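Local coordinates for periplasmic binding protein/LacI transcriptional regulator (Burkholderia graminis C4D1M, PDB 5HQJ) that binds D-arabinose in the cleft between its two domains and probably serves as the sugar-capturing component of an ABC transporter, at residues 28-33 with 83-88; 34-39 with 89-94; 114-119 with 162-167; 151-156 with 213-218; 224-229 with 258-263. All blocks are in the same frame, centred on the assembly; numbering follows the deposited sequence.

Contact 1: residues 28-33 with 83-88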
# COMPACT_ATOMS: atom_id res chain seq x y z
N ASP A 28 1.74 -1.12 31.29
CA ASP A 28 2.02 -2.56 31.17
C ASP A 28 1.58 -3.13 29.82
O ASP A 28 1.86 -4.29 29.50
CB ASP A 28 1.33 -3.34 32.29
CG ASP A 28 1.72 -2.85 33.67
OD1 ASP A 28 2.93 -2.57 33.87
OD2 ASP A 28 0.82 -2.75 34.53
N ILE A 29 0.88 -2.31 29.02
CA ILE A 29 0.43 -2.74 27.71
C ILE A 29 1.56 -2.63 26.71
O ILE A 29 2.27 -1.62 26.65
CB ILE A 29 -0.76 -1.94 27.20
CG1 ILE A 29 -1.96 -2.13 28.12
CG2 ILE A 29 -1.16 -2.39 25.78
CD1 ILE A 29 -3.17 -1.27 27.76
N SER A 30 1.69 -3.67 25.91
CA SER A 30 2.74 -3.78 24.92
C SER A 30 2.10 -4.10 23.58
O SER A 30 1.36 -5.09 23.47
CB SER A 30 3.74 -4.86 25.31
OG SER A 30 4.94 -4.74 24.59
N VAL A 31 2.38 -3.26 22.58
CA VAL A 31 1.89 -3.45 21.22
C VAL A 31 3.03 -3.35 20.23
O VAL A 31 3.98 -2.59 20.41
CB VAL A 31 0.80 -2.41 20.86
CG1 VAL A 31 -0.37 -2.56 21.80
CG2 VAL A 31 1.35 -0.96 20.87
N ALA A 32 2.90 -4.12 19.16
CA ALA A 32 3.89 -4.21 18.12
C ALA A 32 3.22 -3.97 16.77
O ALA A 32 2.12 -4.48 16.52
CB ALA A 32 4.58 -5.56 18.16
N VAL A 33 3.86 -3.17 15.92
CA VAL A 33 3.37 -2.91 14.57
C VAL A 33 4.43 -3.28 13.55
O VAL A 33 5.60 -2.91 13.69
CB VAL A 33 2.96 -1.44 14.41
CG1 VAL A 33 2.30 -1.24 13.07
CG2 VAL A 33 1.99 -1.03 15.50
N ARG A 83 7.09 -13.19 24.05
CA ARG A 83 7.28 -12.09 24.97
C ARG A 83 5.99 -11.69 25.66
O ARG A 83 5.97 -10.74 26.44
CB ARG A 83 7.86 -10.89 24.23
CG ARG A 83 9.26 -11.15 23.68
CD ARG A 83 10.05 -9.87 23.50
NE ARG A 83 9.62 -9.10 22.34
CZ ARG A 83 10.07 -9.30 21.10
NH1 ARG A 83 9.63 -8.55 20.09
NH2 ARG A 83 10.96 -10.25 20.85
N HIS A 84 4.92 -12.44 25.41
CA HIS A 84 3.63 -12.17 26.00
C HIS A 84 3.21 -10.73 25.71
O HIS A 84 2.64 -10.05 26.57
CB HIS A 84 3.64 -12.41 27.52
CG HIS A 84 3.94 -13.82 27.92
ND1 HIS A 84 4.31 -14.16 29.21
CD2 HIS A 84 3.93 -14.97 27.22
CE1 HIS A 84 4.51 -15.46 29.28
NE2 HIS A 84 4.29 -15.98 28.08
N VAL A 85 3.51 -10.24 24.51
CA VAL A 85 3.04 -8.91 24.14
C VAL A 85 1.55 -9.00 23.93
O VAL A 85 1.00 -10.08 23.70
CB VAL A 85 3.74 -8.33 22.89
CG1 VAL A 85 5.25 -8.40 23.05
CG2 VAL A 85 3.27 -9.02 21.60
N ASP A 86 0.89 -7.85 24.02
CA ASP A 86 -0.55 -7.83 24.16
C ASP A 86 -1.27 -7.67 22.82
O ASP A 86 -2.40 -8.14 22.67
CB ASP A 86 -0.93 -6.70 25.13
CG ASP A 86 -0.30 -6.89 26.49
OD1 ASP A 86 0.64 -6.15 26.83
OD2 ASP A 86 -0.74 -7.82 27.21
N GLY A 87 -0.61 -7.02 21.87
CA GLY A 87 -1.22 -6.71 20.59
C GLY A 87 -0.24 -6.66 19.44
O GLY A 87 0.90 -6.22 19.59
N ILE A 88 -0.70 -7.12 18.28
CA ILE A 88 0.07 -7.12 17.05
C ILE A 88 -0.77 -6.59 15.89
O ILE A 88 -1.86 -7.12 15.60
CB ILE A 88 0.54 -8.53 16.67
CG1 ILE A 88 1.35 -9.15 17.80
CG2 ILE A 88 1.34 -8.48 15.36
CD1 ILE A 88 1.68 -10.62 17.58
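Ser30 and Asp86 hold the start of this pairing by two bonds that run in opposite directions. The amide N of Ser30 gives its hydrogen to OD1 of Asp86 at 2.8 Å, reaching the oxygen on its anti lone pair, the one turned away from OD2. In return the N of Asp86 donates to O of Ser30 at 2.9 Å. With CG beside its own backbone N (chi1 -59°), the side chain of Asp86 brings its carboxylate to the amide of Ser30. OD1 takes that amide while OD2 forms a salt bridge with Lys24, which would probably balance the charge.

Further along, the backbones take over. O of Ser30 also receives a weak bond from Gly87 N, and Ala32 N donates to Gly87 O at 2.9 Å. These are the first rungs of parallel strands 30-34 and 87-90 in the sheet of the N-terminal domain, a Rossmann-like layer in which helix 71-82 leads into strand 87-90 through a Schellman motif at His84. CA-H...O contacts fill in between the amide bonds: Val31 CA lies 3.4 Å from Gly87 O, and Ile88 CA the same distance from Ala32 O.

Side-chain contact across the pair is thin: OG of Ser30, anti to its N (chi1 -164°), lies 4.0 Å from CG1 of Val85. Ala32 and Ile88 share one face of the sheet, which helix 71-82 covers through Leu80; Val31 and Gly87 belong to the other, where Ile284 of helix 269-284 packs on Val31.

Contact 2: residues 34-39 with 89-94. With 64K (alpha-D-arabinopyranose), chain B.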
# COMPACT_ATOMS: atom_id res chain seq x y z
N ILE A 34 3.99 -4.01 12.52
CA ILE A 34 4.89 -4.65 11.55
C ILE A 34 4.57 -4.16 10.16
O ILE A 34 3.44 -4.40 9.67
CB ILE A 34 4.73 -6.21 11.56
CG1 ILE A 34 4.90 -6.75 12.98
CG2 ILE A 34 5.71 -6.89 10.57
CD1 ILE A 34 4.50 -8.20 13.16
N PRO A 35 5.52 -3.47 9.51
CA PRO A 35 5.31 -3.15 8.10
C PRO A 35 5.65 -4.34 7.21
O PRO A 35 6.09 -5.37 7.72
CB PRO A 35 6.30 -2.00 7.87
CG PRO A 35 7.44 -2.37 8.75
CD PRO A 35 6.78 -2.86 10.01
N LYS A 36 5.48 -4.17 5.90
CA LYS A 36 5.88 -5.23 4.97
C LYS A 36 7.40 -5.35 4.99
O LYS A 36 7.95 -6.44 4.78
CB LYS A 36 5.38 -4.95 3.55
CG LYS A 36 3.87 -5.27 3.31
CD LYS A 36 3.48 -5.03 1.84
CE LYS A 36 1.98 -5.25 1.57
NZ LYS A 36 1.68 -5.22 0.12
N VAL A 37 8.07 -4.22 5.24
CA VAL A 37 9.53 -4.11 5.26
C VAL A 37 9.86 -2.65 5.47
O VAL A 37 8.97 -1.81 5.39
CB VAL A 37 10.22 -4.57 3.95
CG1 VAL A 37 10.73 -6.03 4.01
CG2 VAL A 37 9.34 -4.28 2.72
N ALA A 38 11.14 -2.33 5.69
CA ALA A 38 11.57 -0.94 5.77
C ALA A 38 11.57 -0.28 4.41
O ALA A 38 12.64 -0.09 3.82
CB ALA A 38 12.96 -0.84 6.37
N VAL A 39 10.39 0.07 3.93
CA VAL A 39 10.22 0.84 2.70
C VAL A 39 9.44 2.15 2.99
O VAL A 39 8.71 2.24 3.97
CB VAL A 39 9.48 0.02 1.63
CG1 VAL A 39 10.33 -1.14 1.16
CG2 VAL A 39 8.20 -0.49 2.18
N ALA A 89 -0.25 -5.58 15.22
CA ALA A 89 -0.81 -5.09 13.97
C ALA A 89 0.21 -5.34 12.88
O ALA A 89 1.40 -5.02 13.03
CB ALA A 89 -1.18 -3.61 14.05
N ILE A 90 -0.26 -5.91 11.77
CA ILE A 90 0.64 -6.28 10.69
C ILE A 90 0.06 -5.94 9.32
O ILE A 90 -1.13 -6.12 9.05
CB ILE A 90 0.98 -7.80 10.78
CG1 ILE A 90 1.94 -8.18 9.65
CG2 ILE A 90 -0.29 -8.67 10.79
CD1 ILE A 90 2.42 -9.64 9.68
N SER A 91 0.92 -5.41 8.47
CA SER A 91 0.70 -5.38 7.03
C SER A 91 1.37 -6.60 6.37
O SER A 91 2.60 -6.76 6.46
CB SER A 91 1.26 -4.08 6.44
OG SER A 91 1.07 -4.06 5.05
N VAL A 92 0.58 -7.45 5.71
CA VAL A 92 1.03 -8.77 5.25
C VAL A 92 1.53 -8.81 3.81
O VAL A 92 0.86 -8.38 2.89
CB VAL A 92 -0.11 -9.78 5.39
CG1 VAL A 92 0.34 -11.17 5.03
CG2 VAL A 92 -0.64 -9.76 6.81
N ASN A 93 2.73 -9.36 3.62
CA ASN A 93 3.28 -9.45 2.28
C ASN A 93 2.58 -10.52 1.43
O ASN A 93 2.27 -10.29 0.27
CB ASN A 93 4.78 -9.73 2.33
CG ASN A 93 5.61 -8.45 2.38
OD1 ASN A 93 5.51 -7.57 1.51
ND2 ASN A 93 6.43 -8.35 3.38
N GLU A 94 2.31 -11.66 2.06
CA GLU A 94 1.63 -12.77 1.39
C GLU A 94 0.71 -13.48 2.42
O GLU A 94 1.17 -13.98 3.44
CB GLU A 94 2.67 -13.72 0.78
CG GLU A 94 2.11 -14.69 -0.28
CD GLU A 94 1.25 -15.74 0.35
OE1 GLU A 94 0.16 -16.02 -0.21
OE2 GLU A 94 1.65 -16.27 1.41
O2 64K B . -0.32 0.09 0.18
C2 64K B . 0.98 -0.27 -0.41
C3 64K B . 1.64 0.99 -0.85
O3 64K B . 1.01 1.44 -2.03
C4 64K B . 3.11 0.78 -1.20
O4 64K B . 3.27 -0.02 -2.39
C5 64K B . 3.78 0.08 -0.11
O5 64K B . 3.18 -1.22 0.06
C1 64K B . 1.82 -0.97 0.62
O1 64K B . 1.24 -2.19 0.91
O HOH W 1 3.22 -7.78 -0.23
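Lys36 and Asn93 meet just beyond the C-terminal ends of parallel strands 30-34 and 87-90, the edge of the sheet where periplasmic binding proteins of this fold place their sugar site. The two side chains cross at an angle, the lysine methylenes passing over the carboxamide oxygen: OD1 of Asn93 is 3.3 Å from CD of Lys36 and about as close to CB and CG. The other half of the amide points at the lysine backbone. ND2 donates to O of Lys36 at 2.8 Å, with that oxygen close to the amide plane, and this fixes which way the carboxamide is flipped.

Beyond CG the lysine chain is fully extended (chi2 -177°, chi3 -176°), which carries NZ past Ser91 and Val92 into the pocket. Ser91 OG touches the lysine at CG, but its polar partner is the carboxylate of Asp116. Val92 O lies beside CE at 3.6 Å.

Behind this, the last rungs of the sheet are regular. Ile34 N donates to Ala89 O, and Ser91 N to Ile34 O in a nearly straight bond of 173°. Ile34 and Ile90 stand on the same face, CB of Ile34 against CG1 of Ile90 at 3.9 Å, where Gln73 of helix 71-82 touches both.

The ammonium group has its main protein partner in Asn164 OD1, from the opposite domain, and makes a weak bond to O1 of the sugar. A further bond runs 3.0 Å from Lys36 NZ to a water oxygen. That water donates in turn to both O and OD1 of Asn93.

Contact 3: residues 114-119 with 162-167. With 64K (alpha-D-arabinopyranose), chain B.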
# COMPACT_ATOMS: atom_id res chain seq x y z
N THR A 114 -4.96 -6.56 11.10
CA THR A 114 -4.16 -6.16 9.94
C THR A 114 -4.44 -4.74 9.53
O THR A 114 -5.49 -4.19 9.89
CB THR A 114 -4.40 -7.11 8.76
OG1 THR A 114 -5.80 -7.15 8.45
CG2 THR A 114 -3.92 -8.50 9.13
N TYR A 115 -3.48 -4.15 8.80
CA TYR A 115 -3.63 -2.80 8.23
C TYR A 115 -2.90 -2.81 6.88
O TYR A 115 -1.98 -3.60 6.67
CB TYR A 115 -3.10 -1.70 9.19
CG TYR A 115 -1.61 -1.65 9.27
CD1 TYR A 115 -0.91 -2.58 10.04
CD2 TYR A 115 -0.88 -0.73 8.53
CE1 TYR A 115 0.46 -2.58 10.08
CE2 TYR A 115 0.51 -0.72 8.56
CZ TYR A 115 1.17 -1.66 9.35
OH TYR A 115 2.53 -1.70 9.40
N ASP A 116 -3.39 -1.98 5.96
CA ASP A 116 -2.79 -1.76 4.64
C ASP A 116 -2.94 -2.93 3.68
O ASP A 116 -3.46 -2.76 2.59
CB ASP A 116 -1.30 -1.40 4.80
CG ASP A 116 -0.60 -1.29 3.49
OD1 ASP A 116 -1.09 -0.54 2.60
OD2 ASP A 116 0.41 -1.98 3.35
N SER A 117 -2.42 -4.09 4.10
CA SER A 117 -2.50 -5.33 3.30
C SER A 117 -2.95 -6.50 4.18
O SER A 117 -2.27 -6.94 5.12
CB SER A 117 -1.17 -5.66 2.62
OG SER A 117 -1.43 -6.42 1.42
N ASP A 118 -4.14 -6.99 3.85
CA ASP A 118 -4.84 -7.97 4.68
C ASP A 118 -4.38 -9.42 4.47
O ASP A 118 -3.77 -9.76 3.45
CB ASP A 118 -6.35 -7.88 4.39
CG ASP A 118 -7.19 -8.51 5.50
OD1 ASP A 118 -6.64 -8.89 6.53
OD2 ASP A 118 -8.43 -8.61 5.32
N SER A 119 -4.63 -10.24 5.50
CA SER A 119 -4.65 -11.71 5.41
C SER A 119 -6.00 -12.21 5.95
O SER A 119 -6.14 -12.45 7.14
CB SER A 119 -3.51 -12.36 6.19
OG SER A 119 -3.66 -13.78 6.24
N ALA A 162 1.23 -9.79 -3.29
CA ALA A 162 0.54 -8.84 -2.44
C ALA A 162 -0.94 -8.71 -2.77
O ALA A 162 -1.31 -8.33 -3.89
CB ALA A 162 1.22 -7.48 -2.54
N VAL A 163 -1.80 -8.97 -1.79
CA VAL A 163 -3.24 -8.88 -1.98
C VAL A 163 -3.71 -7.49 -2.34
O VAL A 163 -4.58 -7.34 -3.21
CB VAL A 163 -4.00 -9.34 -0.72
CG1 VAL A 163 -5.41 -8.74 -0.65
CG2 VAL A 163 -4.08 -10.85 -0.69
N ASN A 164 -3.18 -6.45 -1.70
CA ASN A 164 -3.74 -5.15 -1.90
C ASN A 164 -3.37 -4.76 -3.32
O ASN A 164 -4.18 -4.16 -4.01
CB ASN A 164 -3.30 -4.13 -0.83
CG ASN A 164 -1.77 -3.99 -0.69
OD1 ASN A 164 -0.99 -4.79 -1.18
ND2 ASN A 164 -1.37 -2.94 0.04
N LEU A 165 -2.15 -5.12 -3.76
CA LEU A 165 -1.68 -4.73 -5.08
C LEU A 165 -2.45 -5.47 -6.13
O LEU A 165 -2.88 -4.90 -7.10
CB LEU A 165 -0.20 -5.00 -5.24
CG LEU A 165 0.72 -4.23 -4.32
CD1 LEU A 165 2.14 -4.44 -4.78
CD2 LEU A 165 0.36 -2.73 -4.22
N ASN A 166 -2.69 -6.76 -5.89
CA ASN A 166 -3.45 -7.52 -6.87
C ASN A 166 -4.91 -7.08 -6.97
O ASN A 166 -5.48 -7.09 -8.04
CB ASN A 166 -3.37 -9.03 -6.59
CG ASN A 166 -2.00 -9.57 -6.84
OD1 ASN A 166 -1.22 -9.00 -7.60
ND2 ASN A 166 -1.69 -10.69 -6.23
N GLU A 167 -5.50 -6.66 -5.85
CA GLU A 167 -6.81 -6.07 -5.89
C GLU A 167 -6.85 -4.78 -6.69
O GLU A 167 -7.79 -4.54 -7.42
CB GLU A 167 -7.30 -5.85 -4.47
CG GLU A 167 -7.64 -7.18 -3.81
CD GLU A 167 -7.92 -7.08 -2.33
OE1 GLU A 167 -7.48 -6.10 -1.71
OE2 GLU A 167 -8.58 -7.98 -1.77
O2 64K B . -0.32 0.09 0.18
C2 64K B . 0.98 -0.27 -0.41
C3 64K B . 1.64 0.99 -0.85
O3 64K B . 1.01 1.44 -2.03
C4 64K B . 3.11 0.78 -1.20
O4 64K B . 3.27 -0.02 -2.39
C5 64K B . 3.78 0.08 -0.11
O5 64K B . 3.18 -1.22 0.06
C1 64K B . 1.82 -0.97 0.62
O1 64K B . 1.24 -2.19 0.91
O HOH W 2 -1.46 -9.24 1.41
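The sugar site in the cleft between the domains is where Asp116 and Asn164 come together, one from the turn after strand 111-115, the other from the first turn of helix 163-176. Both hold the same hydroxyl of alpha-D-arabinopyranose. O1 donates to Asp116 OD2 at 2.6 Å and accepts from Asn164 ND2 at 2.9 Å, the latter bond fairly straight at 163°. Asp116 takes a second hydroxyl with its other oxygen, sugar O2 donating to OD1 at 2.6 Å. The carboxylate thus spans neighbouring hydroxyls, while Ser91 OG also bonds OD2, a second-shell partner.

Two Rossmann-like domains closing on a ligand are the architecture of this type of sugar-binding protein, and here the direct protein bond between the segments is slight: Asn164 ND2 to Asp116 O is weak at 3.3 Å. CG of Asn164 sits between backbone N and carbonyl (chi1 55°), which sets OD1 beside Leu165 N, a weak bond within the helix, and turns ND2 to the sugar. OD1 also receives the ammonium of Lys36.

Beside the amide, Ser117 OG lies 3.1 Å from Asn164 OD1. Farther from the sugar a water bridges the domains: it accepts from Ser117 OG at 2.8 Å and from Val163 N in the first turn of the helix, and donates to Asp118 O. CB of Val163 approaches that same carbonyl at 4.2 Å.

Contact 4: residues 151-156 with 213-218. With 64K (alpha-D-arabinopyranose), chain B.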
# COMPACT_ATOMS: atom_id res chain seq x y z
N GLY A 151 -6.52 3.97 -26.26
CA GLY A 151 -5.09 3.82 -26.07
C GLY A 151 -4.60 2.53 -25.42
O GLY A 151 -5.31 1.93 -24.59
N GLU A 152 -3.38 2.15 -25.74
CA GLU A 152 -2.67 1.12 -25.03
C GLU A 152 -2.21 1.63 -23.69
O GLU A 152 -1.71 2.74 -23.59
CB GLU A 152 -1.43 0.67 -25.81
CG GLU A 152 -1.79 0.02 -27.12
CD GLU A 152 -0.59 -0.37 -27.96
OE1 GLU A 152 0.55 0.02 -27.64
OE2 GLU A 152 -0.81 -1.08 -28.97
N VAL A 153 -2.36 0.80 -22.66
CA VAL A 153 -1.87 1.11 -21.33
C VAL A 153 -1.10 -0.03 -20.71
O VAL A 153 -1.28 -1.20 -21.07
CB VAL A 153 -3.03 1.49 -20.38
CG1 VAL A 153 -3.75 2.73 -20.88
CG2 VAL A 153 -3.98 0.34 -20.17
N ALA A 154 -0.24 0.31 -19.76
CA ALA A 154 0.57 -0.65 -18.99
C ALA A 154 0.34 -0.46 -17.50
O ALA A 154 0.04 0.63 -17.04
CB ALA A 154 2.06 -0.53 -19.32
N ILE A 155 0.46 -1.56 -16.76
CA ILE A 155 0.31 -1.60 -15.32
C ILE A 155 1.58 -2.12 -14.69
O ILE A 155 2.06 -3.22 -15.05
CB ILE A 155 -0.90 -2.50 -14.89
CG1 ILE A 155 -2.18 -2.08 -15.58
CG2 ILE A 155 -1.00 -2.53 -13.31
CD1 ILE A 155 -3.36 -3.02 -15.27
N ILE A 156 2.14 -1.33 -13.79
CA ILE A 156 3.40 -1.65 -13.08
C ILE A 156 3.05 -1.91 -11.64
O ILE A 156 2.46 -1.03 -10.98
CB ILE A 156 4.44 -0.51 -13.20
CG1 ILE A 156 4.63 -0.08 -14.66
CG2 ILE A 156 5.74 -0.91 -12.57
CD1 ILE A 156 5.06 -1.17 -15.60
N GLY A 213 -0.90 5.33 -21.78
CA GLY A 213 -0.98 5.47 -20.34
C GLY A 213 -0.22 4.43 -19.54
O GLY A 213 -0.03 3.30 -19.97
N ILE A 214 0.18 4.79 -18.32
CA ILE A 214 0.76 3.88 -17.35
C ILE A 214 0.10 4.05 -15.98
O ILE A 214 -0.05 5.16 -15.48
CB ILE A 214 2.28 4.07 -17.17
CG1 ILE A 214 2.99 3.93 -18.50
CG2 ILE A 214 2.83 3.08 -16.10
CD1 ILE A 214 4.53 4.23 -18.43
N PHE A 215 -0.20 2.94 -15.35
CA PHE A 215 -0.63 2.89 -13.95
C PHE A 215 0.49 2.33 -13.08
O PHE A 215 0.98 1.21 -13.36
CB PHE A 215 -1.80 1.95 -13.72
CG PHE A 215 -3.04 2.23 -14.51
CD1 PHE A 215 -3.19 1.75 -15.80
CD2 PHE A 215 -4.15 2.87 -13.92
CE1 PHE A 215 -4.38 1.96 -16.52
CE2 PHE A 215 -5.30 3.08 -14.64
CZ PHE A 215 -5.43 2.61 -15.93
N GLY A 216 0.84 3.03 -12.01
CA GLY A 216 1.74 2.48 -11.01
C GLY A 216 0.90 2.20 -9.78
O GLY A 216 0.37 3.14 -9.18
N VAL A 217 0.69 0.93 -9.44
CA VAL A 217 -0.20 0.59 -8.35
C VAL A 217 0.55 0.36 -7.02
O VAL A 217 -0.08 0.06 -5.99
CB VAL A 217 -1.05 -0.67 -8.66
CG1 VAL A 217 -2.02 -0.35 -9.82
CG2 VAL A 217 -0.19 -1.97 -8.87
N SER A 218 1.88 0.47 -7.04
CA SER A 218 2.71 0.39 -5.83
C SER A 218 3.60 1.64 -5.72
O SER A 218 3.69 2.42 -6.65
CB SER A 218 3.54 -0.89 -5.83
OG SER A 218 4.56 -0.80 -6.79
O2 64K B . -0.32 0.09 0.18
C2 64K B . 0.98 -0.27 -0.41
C3 64K B . 1.64 0.99 -0.85
O3 64K B . 1.01 1.44 -2.03
C4 64K B . 3.11 0.78 -1.20
O4 64K B . 3.27 -0.02 -2.39
C5 64K B . 3.78 0.08 -0.11
O5 64K B . 3.18 -1.22 0.06
C1 64K B . 1.82 -0.97 0.62
O1 64K B . 1.24 -2.19 0.91
O HOH W 3 4.08 0.45 -9.10
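Phe215 lies against Val153 and Ile155 on one face of the parallel pair 150-156 and 211-216, at the heart of the C-terminal domain's sheet. Its CG stands beside the backbone N (chi1 -58°), and the ring, turned to chi2 85°, leans across the neighbouring strand. CE1 then meets CG2 of Val153 near the ring plane at 4.0 Å, and CD1 meets CG1 of Ile155 at the same distance. The carbonyl O of Ala154 sits at the ring edge, in its plane. On this face too, Val153 pairs with Gly213, whose bare CA lies 3.9 Å from the valine's CG1. Ile172 of helix 163-176 covers Phe215, Ile155 and Val217 on this side.

On the other face, Ile156 holds CG1 beside its backbone N (chi1 -51°), 3.9 Å from CG2 of Ile214.

Five amide bonds run along the pair, from Gly213 N to Glu152 O through to Val217 N on Ile156 O at 3.1 Å. Past the last rung, a water donates to Ile156 O and accepts from Ser218 N. Ser218 CA is 3.5 Å from sugar O4, while its OG bonds Asp192. Apolar side chains on regular backbone bonds thus give way to a water and Ser218 where the strand end reaches the sugar.

Contact 5: residues 224-229 with 258-263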
# COMPACT_ATOMS: atom_id res chain seq x y z
N ALA A 224 9.69 5.46 -10.59
CA ALA A 224 10.38 4.84 -11.72
C ALA A 224 10.00 5.52 -13.05
O ALA A 224 10.85 5.81 -13.86
CB ALA A 224 10.07 3.37 -11.78
N VAL A 225 8.72 5.76 -13.25
CA VAL A 225 8.30 6.41 -14.47
C VAL A 225 8.89 7.82 -14.60
O VAL A 225 9.42 8.21 -15.65
CB VAL A 225 6.78 6.49 -14.56
CG1 VAL A 225 6.35 7.29 -15.77
CG2 VAL A 225 6.23 5.11 -14.73
N ALA A 226 8.91 8.56 -13.50
CA ALA A 226 9.46 9.89 -13.56
C ALA A 226 10.95 9.81 -13.82
O ALA A 226 11.46 10.64 -14.59
CB ALA A 226 9.16 10.65 -12.27
N LYS A 227 11.66 8.82 -13.26
CA LYS A 227 13.11 8.74 -13.45
C LYS A 227 13.39 8.48 -14.93
O LYS A 227 14.26 9.13 -15.53
CB LYS A 227 13.71 7.64 -12.58
CG LYS A 227 15.21 7.55 -12.72
CD LYS A 227 15.82 6.58 -11.73
CE LYS A 227 16.44 7.30 -10.55
NZ LYS A 227 17.53 6.49 -9.94
N VAL A 228 12.61 7.59 -15.53
CA VAL A 228 12.87 7.15 -16.91
C VAL A 228 12.52 8.25 -17.90
O VAL A 228 13.27 8.50 -18.86
CB VAL A 228 12.12 5.87 -17.20
CG1 VAL A 228 12.22 5.52 -18.71
CG2 VAL A 228 12.72 4.73 -16.36
N LEU A 229 11.41 8.92 -17.66
CA LEU A 229 10.99 10.03 -18.51
C LEU A 229 11.95 11.21 -18.44
O LEU A 229 11.98 12.03 -19.36
CB LEU A 229 9.59 10.47 -18.12
CG LEU A 229 8.48 9.49 -18.51
CD1 LEU A 229 7.16 10.15 -18.16
CD2 LEU A 229 8.50 9.11 -19.98
N ASP A 258 6.60 18.24 -11.59
CA ASP A 258 7.37 18.38 -12.84
C ASP A 258 6.60 18.01 -14.11
O ASP A 258 7.10 18.23 -15.21
CB ASP A 258 8.62 17.49 -12.81
CG ASP A 258 9.68 17.98 -11.84
OD1 ASP A 258 9.59 19.15 -11.40
OD2 ASP A 258 10.61 17.19 -11.54
N GLY A 259 5.42 17.41 -13.97
CA GLY A 259 4.60 17.05 -15.13
C GLY A 259 4.84 15.65 -15.66
O GLY A 259 4.35 15.27 -16.73
N TYR A 260 5.65 14.87 -14.96
CA TYR A 260 5.93 13.49 -15.38
C TYR A 260 4.84 12.51 -14.93
O TYR A 260 4.70 11.41 -15.48
CB TYR A 260 7.29 13.06 -14.82
CG TYR A 260 8.45 13.77 -15.41
CD1 TYR A 260 8.72 13.64 -16.75
CD2 TYR A 260 9.27 14.57 -14.63
CE1 TYR A 260 9.81 14.28 -17.33
CE2 TYR A 260 10.36 15.22 -15.20
CZ TYR A 260 10.61 15.07 -16.56
OH TYR A 260 11.67 15.69 -17.19
N ILE A 261 4.11 12.91 -13.89
CA ILE A 261 2.98 12.18 -13.34
C ILE A 261 1.78 13.11 -13.38
O ILE A 261 1.92 14.30 -13.08
CB ILE A 261 3.32 11.71 -11.90
CG1 ILE A 261 4.56 10.80 -11.94
CG2 ILE A 261 2.12 11.02 -11.20
CD1 ILE A 261 5.09 10.35 -10.60
N GLN A 262 0.62 12.59 -13.78
CA GLN A 262 -0.60 13.40 -13.97
C GLN A 262 -1.58 13.29 -12.81
O GLN A 262 -2.37 14.19 -12.58
CB GLN A 262 -1.29 13.01 -15.27
CG GLN A 262 -0.65 13.56 -16.54
CD GLN A 262 0.79 13.13 -16.70
OE1 GLN A 262 1.11 11.95 -16.69
NE2 GLN A 262 1.68 14.10 -16.80
N GLY A 263 -1.52 12.19 -12.08
CA GLY A 263 -2.42 11.99 -10.96
C GLY A 263 -1.87 10.96 -10.02
O GLY A 263 -1.15 10.05 -10.46
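Tyr260 packs against Leu229 and Ala226 where the turn after helix 250-258 comes up to helix 221-229. The closest fit is at the leucine: CB of Leu229 is 3.6 Å from CD1 of the Tyr260 ring, and the leucine and the tyrosine run antiparallel alongside one another. In Leu229, chi1 of -71° with chi2 of -175° carries CD1 to 3.8 Å from Tyr260 O. One turn earlier, Ala226 CB meets Tyr260 CB at 4.0 Å. Ala226 O lies over one ring face and Asp258 O over the opposite one.

Packing thins away from there. Ala226 CB and Ile261 CD1 are 4.4 Å apart, and so are Val225 CG1 and Tyr260 O, although Val225 and Ile261 are themselves buried.

Toward the solvent side the tyrosine changes character. Its ring makes a cation-pi contact with Lys238, its hydroxyl is weakly bonded to Asn230, and Asp258 O, itself bonded by Lys238 NZ, stands 4.3 Å off the ring plane, nearer its margin. Gly259, with positive phi (91°), ends helix 250-258 in a Schellman motif and turns the chain toward strand 263-266, part of the alternating helix-strand layout of the C-terminal domain.

Between the segments themselves the contact is apolar, and the polar contacts of the Tyr260 side chain are with Lys238 and Asn230 outside them; shape rather than bonding therefore probably sets how this turn sits on the helix.

Contacts 1 and 2 are successive lengths of one strand pair, 30-34 with 87-90, joined by the bond from Ala89 N to Ala32 O; contact 4 is the matching parallel pair in the other domain, its centre about 40 Å from that of contact 1. Contact 3 spans the cleft, sharing polar partners with contact 2 and touching contact 4 through Leu165. Backbone rungs carry contacts 1 and 4, with a carboxylate opening contact 1 and aliphatics and a phenylalanine in contact 4; contacts 2 and 3 turn to charged and amide groups around the sugar. Contacts 1 and 5 include partly exposed residues, unlike the almost wholly buried 2 and 4; contact 5 packs apolar groups around a tyrosine.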